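Local coordinates for protein similar to metal-dependent hydrolase (Staphylococcus aureus subsp. aureus Mu50, PDB 3ESH) that is probably a metal-dependent hydrolase of the metallo-beta-lactamase superfamily, its exact substrate not established, at residues Lys200-Lys214 / Phe240-Asp252. Residues are numbered along the deposited sequence; the frame is centred on the assembly and turned at random.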
loop_
_atom_site.group_PDB
_atom_site.type_symbol
_atom_site.label_atom_id
_atom_site.label_comp_id
_atom_site.label_asym_id
_atom_site.label_seq_id
_atom_site.Cartn_x
_atom_site.Cartn_y
_atom_site.Cartn_z
ATOM N N LYS A 200 21.006 -0.738 -29.719
ATOM C CA LYS A 200 20.086 -1.070 -28.653
ATOM C C LYS A 200 18.941 -1.947 -29.142
ATOM O O LYS A 200 18.419 -1.751 -30.235
ATOM C CB LYS A 200 19.546 0.221 -28.045
ATOM C CG LYS A 200 20.650 1.195 -27.637
ATOM C CD LYS A 200 20.086 2.552 -27.259
ATOM C CE LYS A 200 21.182 3.551 -26.939
ATOM N NZ LYS A 200 22.012 3.101 -25.787
ATOM N N ALA A 201 18.574 -2.933 -28.331
ATOM C CA ALA A 201 17.481 -3.830 -28.648
ATOM C C ALA A 201 16.703 -4.081 -27.375
ATOM O O ALA A 201 17.255 -3.986 -26.275
ATOM C CB ALA A 201 18.009 -5.134 -29.195
ATOM N N VAL A 202 15.420 -4.393 -27.518
ATOM C CA VAL A 202 14.596 -4.665 -26.361
ATOM C C VAL A 202 13.498 -5.665 -26.671
ATOM O O VAL A 202 12.958 -5.697 -27.773
ATOM C CB VAL A 202 13.950 -3.373 -25.812
ATOM C CG1 VAL A 202 12.983 -2.798 -26.832
ATOM C CG2 VAL A 202 13.251 -3.660 -24.490
ATOM N N HIS A 203 13.196 -6.502 -25.689
ATOM C CA HIS A 203 12.138 -7.482 -25.808
ATOM C C HIS A 203 11.217 -7.193 -24.638
ATOM O O HIS A 203 11.576 -7.434 -23.491
ATOM C CB HIS A 203 12.674 -8.908 -25.697
ATOM C CG HIS A 203 11.595 -9.943 -25.657
ATOM N ND1 HIS A 203 10.624 -10.038 -26.627
ATOM C CD2 HIS A 203 11.315 -10.899 -24.740
ATOM C CE1 HIS A 203 9.781 -11.008 -26.309
ATOM N NE2 HIS A 203 10.179 -11.540 -25.171
HETATM N N MSE A 204 10.034 -6.667 -24.931
HETATM C CA MSE A 204 9.076 -6.333 -23.889
HETATM C C MSE A 204 8.133 -7.473 -23.500
HETATM O O MSE A 204 7.084 -7.243 -22.900
HETATM C CB MSE A 204 8.304 -5.077 -24.295
HETATM C CG MSE A 204 9.128 -3.847 -24.020
HETATM SE SE MSE A 204 8.408 -2.282 -24.776
HETATM C CE MSE A 204 6.835 -2.163 -23.716
ATOM N N GLY A 205 8.527 -8.708 -23.818
ATOM C CA GLY A 205 7.696 -9.847 -23.468
ATOM C C GLY A 205 6.216 -9.676 -23.801
ATOM O O GLY A 205 5.869 -9.050 -24.794
ATOM N N ASP A 206 5.343 -10.222 -22.957
ATOM C CA ASP A 206 3.910 -10.146 -23.214
ATOM C C ASP A 206 3.248 -8.805 -22.909
ATOM O O ASP A 206 2.030 -8.712 -22.811
ATOM C CB ASP A 206 3.184 -11.275 -22.479
ATOM C CG ASP A 206 3.384 -12.620 -23.148
ATOM O OD1 ASP A 206 3.925 -12.650 -24.273
ATOM O OD2 ASP A 206 2.998 -13.656 -22.562
ATOM N N ILE A 207 4.061 -7.768 -22.768
ATOM C CA ILE A 207 3.555 -6.434 -22.516
ATOM C C ILE A 207 3.562 -5.725 -23.890
ATOM O O ILE A 207 3.068 -4.609 -24.042
ATOM C CB ILE A 207 4.430 -5.704 -21.433
ATOM C CG1 ILE A 207 3.523 -5.147 -20.348
ATOM C CG2 ILE A 207 5.229 -4.569 -22.032
ATOM C CD1 ILE A 207 2.586 -6.166 -19.765
ATOM N N PHE A 208 4.113 -6.420 -24.885
ATOM C CA PHE A 208 4.179 -5.970 -26.274
ATOM C C PHE A 208 4.381 -7.270 -27.060
ATOM O O PHE A 208 5.414 -7.474 -27.694
ATOM C CB PHE A 208 5.367 -5.024 -26.481
ATOM C CG PHE A 208 5.337 -4.274 -27.801
ATOM C CD1 PHE A 208 6.344 -3.363 -28.118
ATOM C CD2 PHE A 208 4.305 -4.472 -28.722
ATOM C CE1 PHE A 208 6.326 -2.655 -29.329
ATOM C CE2 PHE A 208 4.277 -3.771 -29.928
ATOM C CZ PHE A 208 5.294 -2.862 -30.232
ATOM N N PRO A 209 3.379 -8.167 -27.023
ATOM C CA PRO A 209 3.362 -9.481 -27.678
ATOM C C PRO A 209 3.724 -9.504 -29.154
ATOM O O PRO A 209 4.633 -10.221 -29.570
ATOM C CB PRO A 209 1.936 -9.976 -27.443
ATOM C CG PRO A 209 1.480 -9.209 -26.255
ATOM C CD PRO A 209 2.040 -7.846 -26.510
ATOM N N THR A 210 2.986 -8.734 -29.936
ATOM C CA THR A 210 3.196 -8.655 -31.375
ATOM C C THR A 210 3.175 -7.204 -31.822
ATOM O O THR A 210 2.810 -6.317 -31.054
ATOM C CB THR A 210 2.080 -9.396 -32.140
ATOM O OG1 THR A 210 0.847 -8.671 -32.018
ATOM C CG2 THR A 210 1.888 -10.785 -31.567
ATOM N N THR A 211 3.556 -6.975 -33.072
ATOM C CA THR A 211 3.571 -5.631 -33.625
ATOM C C THR A 211 2.189 -5.001 -33.615
ATOM O O THR A 211 2.055 -3.784 -33.674
ATOM C CB THR A 211 4.088 -5.637 -35.055
ATOM O OG1 THR A 211 3.324 -6.564 -35.825
ATOM C CG2 THR A 211 5.563 -6.029 -35.092
ATOM N N ALA A 212 1.156 -5.825 -33.526
ATOM C CA ALA A 212 -0.207 -5.308 -33.502
ATOM C C ALA A 212 -0.600 -4.737 -32.133
ATOM O O ALA A 212 -1.660 -4.129 -31.999
ATOM C CB ALA A 212 -1.187 -6.397 -33.907
ATOM N N HIS A 213 0.254 -4.931 -31.127
ATOM C CA HIS A 213 -0.021 -4.423 -29.793
ATOM C C HIS A 213 0.751 -3.141 -29.460
ATOM O O HIS A 213 0.903 -2.786 -28.293
ATOM C CB HIS A 213 0.292 -5.484 -28.738
ATOM C CG HIS A 213 -0.606 -6.681 -28.802
ATOM N ND1 HIS A 213 -0.387 -7.729 -29.666
ATOM C CD2 HIS A 213 -1.742 -6.977 -28.125
ATOM C CE1 HIS A 213 -1.351 -8.625 -29.520
ATOM N NE2 HIS A 213 -2.180 -8.190 -28.593
ATOM N N LYS A 214 1.224 -2.444 -30.485
ATOM C CA LYS A 214 1.972 -1.222 -30.258
ATOM C C LYS A 214 1.174 -0.147 -29.523
ATOM O O LYS A 214 1.725 0.577 -28.697
ATOM C CB LYS A 214 2.486 -0.648 -31.572
ATOM C CG LYS A 214 3.472 0.451 -31.347
ATOM C CD LYS A 214 3.727 1.251 -32.599
ATOM C CE LYS A 214 4.487 2.512 -32.257
ATOM N NZ LYS A 214 4.478 3.470 -33.399
ATOM N N PHE A 240 12.001 3.965 -26.136
ATOM C CA PHE A 240 12.774 3.033 -26.930
ATOM C C PHE A 240 12.812 3.442 -28.403
ATOM O O PHE A 240 13.808 3.206 -29.099
ATOM C CB PHE A 240 12.209 1.621 -26.798
ATOM C CG PHE A 240 12.432 1.002 -25.449
ATOM C CD1 PHE A 240 13.690 1.064 -24.839
ATOM C CD2 PHE A 240 11.396 0.346 -24.789
ATOM C CE1 PHE A 240 13.910 0.477 -23.592
ATOM C CE2 PHE A 240 11.605 -0.244 -23.543
ATOM C CZ PHE A 240 12.860 -0.177 -22.943
ATOM N N ILE A 241 11.729 4.049 -28.877
ATOM C CA ILE A 241 11.672 4.500 -30.260
ATOM C C ILE A 241 12.574 5.718 -30.424
ATOM O O ILE A 241 13.363 5.797 -31.356
ATOM C CB ILE A 241 10.225 4.848 -30.682
ATOM C CG1 ILE A 241 9.414 3.558 -30.851
ATOM C CG2 ILE A 241 10.227 5.633 -31.985
ATOM C CD1 ILE A 241 7.958 3.780 -31.230
ATOM N N GLN A 242 12.470 6.654 -29.493
ATOM C CA GLN A 242 13.279 7.868 -29.535
ATOM C C GLN A 242 14.766 7.495 -29.521
ATOM O O GLN A 242 15.589 8.172 -30.128
ATOM C CB GLN A 242 12.934 8.751 -28.331
ATOM C CG GLN A 242 13.524 10.159 -28.350
ATOM C CD GLN A 242 15.025 10.187 -28.105
ATOM O OE1 GLN A 242 15.527 9.597 -27.145
ATOM N NE2 GLN A 242 15.750 10.885 -28.971
ATOM N N GLN A 243 15.092 6.401 -28.838
ATOM C CA GLN A 243 16.466 5.922 -28.729
ATOM C C GLN A 243 16.851 4.970 -29.854
ATOM O O GLN A 243 17.947 4.391 -29.843
ATOM C CB GLN A 243 16.670 5.232 -27.383
ATOM C CG GLN A 243 16.598 6.183 -26.209
ATOM C CD GLN A 243 17.824 7.049 -26.112
ATOM O OE1 GLN A 243 18.908 6.555 -25.812
ATOM N NE2 GLN A 243 17.670 8.344 -26.374
ATOM N N GLN A 244 15.953 4.811 -30.818
ATOM C CA GLN A 244 16.197 3.953 -31.969
ATOM C C GLN A 244 16.483 2.496 -31.614
ATOM O O GLN A 244 17.415 1.883 -32.141
ATOM C CB GLN A 244 17.340 4.513 -32.809
ATOM C CG GLN A 244 17.064 5.888 -33.386
ATOM C CD GLN A 244 17.823 6.145 -34.683
ATOM O OE1 GLN A 244 17.806 7.257 -35.216
ATOM N NE2 GLN A 244 18.488 5.111 -35.202
ATOM N N TYR A 245 15.658 1.947 -30.729
ATOM C CA TYR A 245 15.788 0.564 -30.300
ATOM C C TYR A 245 15.174 -0.402 -31.304
ATOM O O TYR A 245 14.265 -0.046 -32.055
ATOM C CB TYR A 245 15.064 0.335 -28.978
ATOM C CG TYR A 245 15.882 0.509 -27.729
ATOM C CD1 TYR A 245 16.309 1.771 -27.312
ATOM C CD2 TYR A 245 16.169 -0.582 -26.920
ATOM C CE1 TYR A 245 16.998 1.933 -26.107
ATOM C CE2 TYR A 245 16.849 -0.432 -25.725
ATOM C CZ TYR A 245 17.257 0.824 -25.320
ATOM O OH TYR A 245 17.884 0.962 -24.111
ATOM N N TRP A 246 15.685 -1.627 -31.311
ATOM C CA TRP A 246 15.146 -2.679 -32.148
ATOM C C TRP A 246 14.195 -3.405 -31.212
ATOM O O TRP A 246 14.567 -3.736 -30.086
ATOM C CB TRP A 246 16.235 -3.655 -32.583
ATOM C CG TRP A 246 16.924 -3.282 -33.845
ATOM C CD1 TRP A 246 18.102 -2.606 -33.970
ATOM C CD2 TRP A 246 16.478 -3.563 -35.167
ATOM N NE1 TRP A 246 18.418 -2.453 -35.294
ATOM C CE2 TRP A 246 17.433 -3.032 -36.053
ATOM C CE3 TRP A 246 15.355 -4.213 -35.691
ATOM C CZ2 TRP A 246 17.306 -3.135 -37.442
ATOM C CZ3 TRP A 246 15.229 -4.314 -37.073
ATOM C CH2 TRP A 246 16.201 -3.775 -37.931
ATOM N N PHE A 247 12.966 -3.638 -31.650
ATOM C CA PHE A 247 12.012 -4.344 -30.814
ATOM C C PHE A 247 12.023 -5.802 -31.227
ATOM O O PHE A 247 11.754 -6.125 -32.384
ATOM C CB PHE A 247 10.615 -3.755 -30.990
ATOM C CG PHE A 247 10.409 -2.444 -30.273
ATOM C CD1 PHE A 247 9.911 -2.417 -28.980
ATOM C CD2 PHE A 247 10.699 -1.237 -30.900
ATOM C CE1 PHE A 247 9.697 -1.219 -28.320
ATOM C CE2 PHE A 247 10.490 -0.025 -30.251
ATOM C CZ PHE A 247 9.989 -0.015 -28.959
ATOM N N LEU A 248 12.360 -6.679 -30.287
ATOM C CA LEU A 248 12.401 -8.115 -30.545
ATOM C C LEU A 248 11.089 -8.762 -30.093
ATOM O O LEU A 248 10.512 -8.378 -29.073
ATOM C CB LEU A 248 13.571 -8.753 -29.804
ATOM C CG LEU A 248 14.954 -8.140 -30.049
ATOM C CD1 LEU A 248 16.027 -8.941 -29.311
ATOM C CD2 LEU A 248 15.235 -8.118 -31.539
ATOM N N PHE A 249 10.622 -9.749 -30.853
ATOM C CA PHE A 249 9.380 -10.431 -30.541
ATOM C C PHE A 249 9.541 -11.924 -30.370
ATOM O O PHE A 249 10.412 -12.544 -30.971
ATOM C CB PHE A 249 8.351 -10.130 -31.619
ATOM C CG PHE A 249 7.947 -8.690 -31.658
ATOM C CD1 PHE A 249 7.007 -8.194 -30.744
ATOM C CD2 PHE A 249 8.559 -7.804 -32.554
ATOM C CE1 PHE A 249 6.685 -6.843 -30.720
ATOM C CE2 PHE A 249 8.241 -6.456 -32.537
ATOM C CZ PHE A 249 7.303 -5.968 -31.615
ATOM N N TYR A 250 8.685 -12.489 -29.533
ATOM C CA TYR A 250 8.708 -13.904 -29.216
ATOM C C TYR A 250 7.475 -14.558 -29.812
ATOM O O TYR A 250 7.528 -15.706 -30.237
ATOM C CB TYR A 250 8.698 -14.063 -27.689
ATOM C CG TYR A 250 8.600 -15.480 -27.150
ATOM C CD1 TYR A 250 9.745 -16.236 -26.898
ATOM C CD2 TYR A 250 7.363 -16.035 -26.824
ATOM C CE1 TYR A 250 9.657 -17.509 -26.321
ATOM C CE2 TYR A 250 7.266 -17.301 -26.247
ATOM C CZ TYR A 250 8.417 -18.031 -25.997
ATOM O OH TYR A 250 8.312 -19.264 -25.400
ATOM N N HIS A 251 6.377 -13.800 -29.840
ATOM C CA HIS A 251 5.082 -14.272 -30.337
ATOM C C HIS A 251 4.639 -13.815 -31.722
ATOM O O HIS A 251 3.657 -14.348 -32.248
ATOM C CB HIS A 251 3.951 -13.863 -29.383
ATOM C CG HIS A 251 3.880 -14.665 -28.125
ATOM N ND1 HIS A 251 3.965 -16.039 -28.115
ATOM C CD2 HIS A 251 3.671 -14.290 -26.844
ATOM C CE1 HIS A 251 3.807 -16.477 -26.877
ATOM N NE2 HIS A 251 3.626 -15.433 -26.086
ATOM N N ASP A 252 5.297 -12.823 -32.307
ATOM C CA ASP A 252 4.837 -12.346 -33.609
ATOM C C ASP A 252 5.135 -13.340 -34.741
ATOM O O ASP A 252 6.286 -13.669 -35.001
ATOM C CB ASP A 252 5.439 -10.960 -33.904
ATOM C CG ASP A 252 4.628 -10.176 -34.922
ATOM O OD1 ASP A 252 4.435 -8.953 -34.727
ATOM O OD2 ASP A 252 4.187 -10.786 -35.922
#
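Strands 200-203 and 246-248 run parallel, 4.6 Å apart at the closest approach of their axes and 29° between directions, joined by the backbone hydrogen bonds W246 N to K200 O, V202 N to W246 O and L248 N to V202 O. With helix 226-242 between them they form a beta-alpha-beta crossover in one sheet of the metallo-beta-lactamase fold. A Schellman motif with Q244 as C-prime residue ends the helix and turns the chain into Y245. The Y245 ring is sandwiched: K200 CB sits over the centre of one face, 3.4 Å from the centroid, and F240 CD1 over the other. K200 CD continues past Y245 CE1, and the ammonium of K200 goes on to a salt bridge with E195. On the helix side, V202 CG2, anti to the backbone N, lies over the F240 face, while V202 CG1 packs beside F247 CD1. The selenium of selenomethionine M204 makes a Met-aromatic contact at the edge of the F247 ring, 3.9 Å from F247 CE1. Three phenylalanines continue this core: F208 turns an edge toward the F247 face in an offset T-shaped pair, and F249 stands edge-on over the centre of the F208 face, planes at 89°. With chi1 at 173° the H203 ring swings away from its own N, and ND1 donates a hydrogen bond to L248 O, which lies in the ring plane but receives the proton from above the carbonyl plane. At the loop end, D206 OD1 meets the edge of the H251 ring, nearly coplanar with the carboxylate, 3.1 Å from H251 CD2, without a hydrogen bond; H251 ND1 reaches P47 O. D206, with H110 and H185, could form a metal site, consistent with the family. D252 OD1 takes two hydrogen bonds from T211, from N at 2.7 Å on the anti side and tilted out of the carboxylate plane, and from OG1 at 2.9 Å on the syn lone pair.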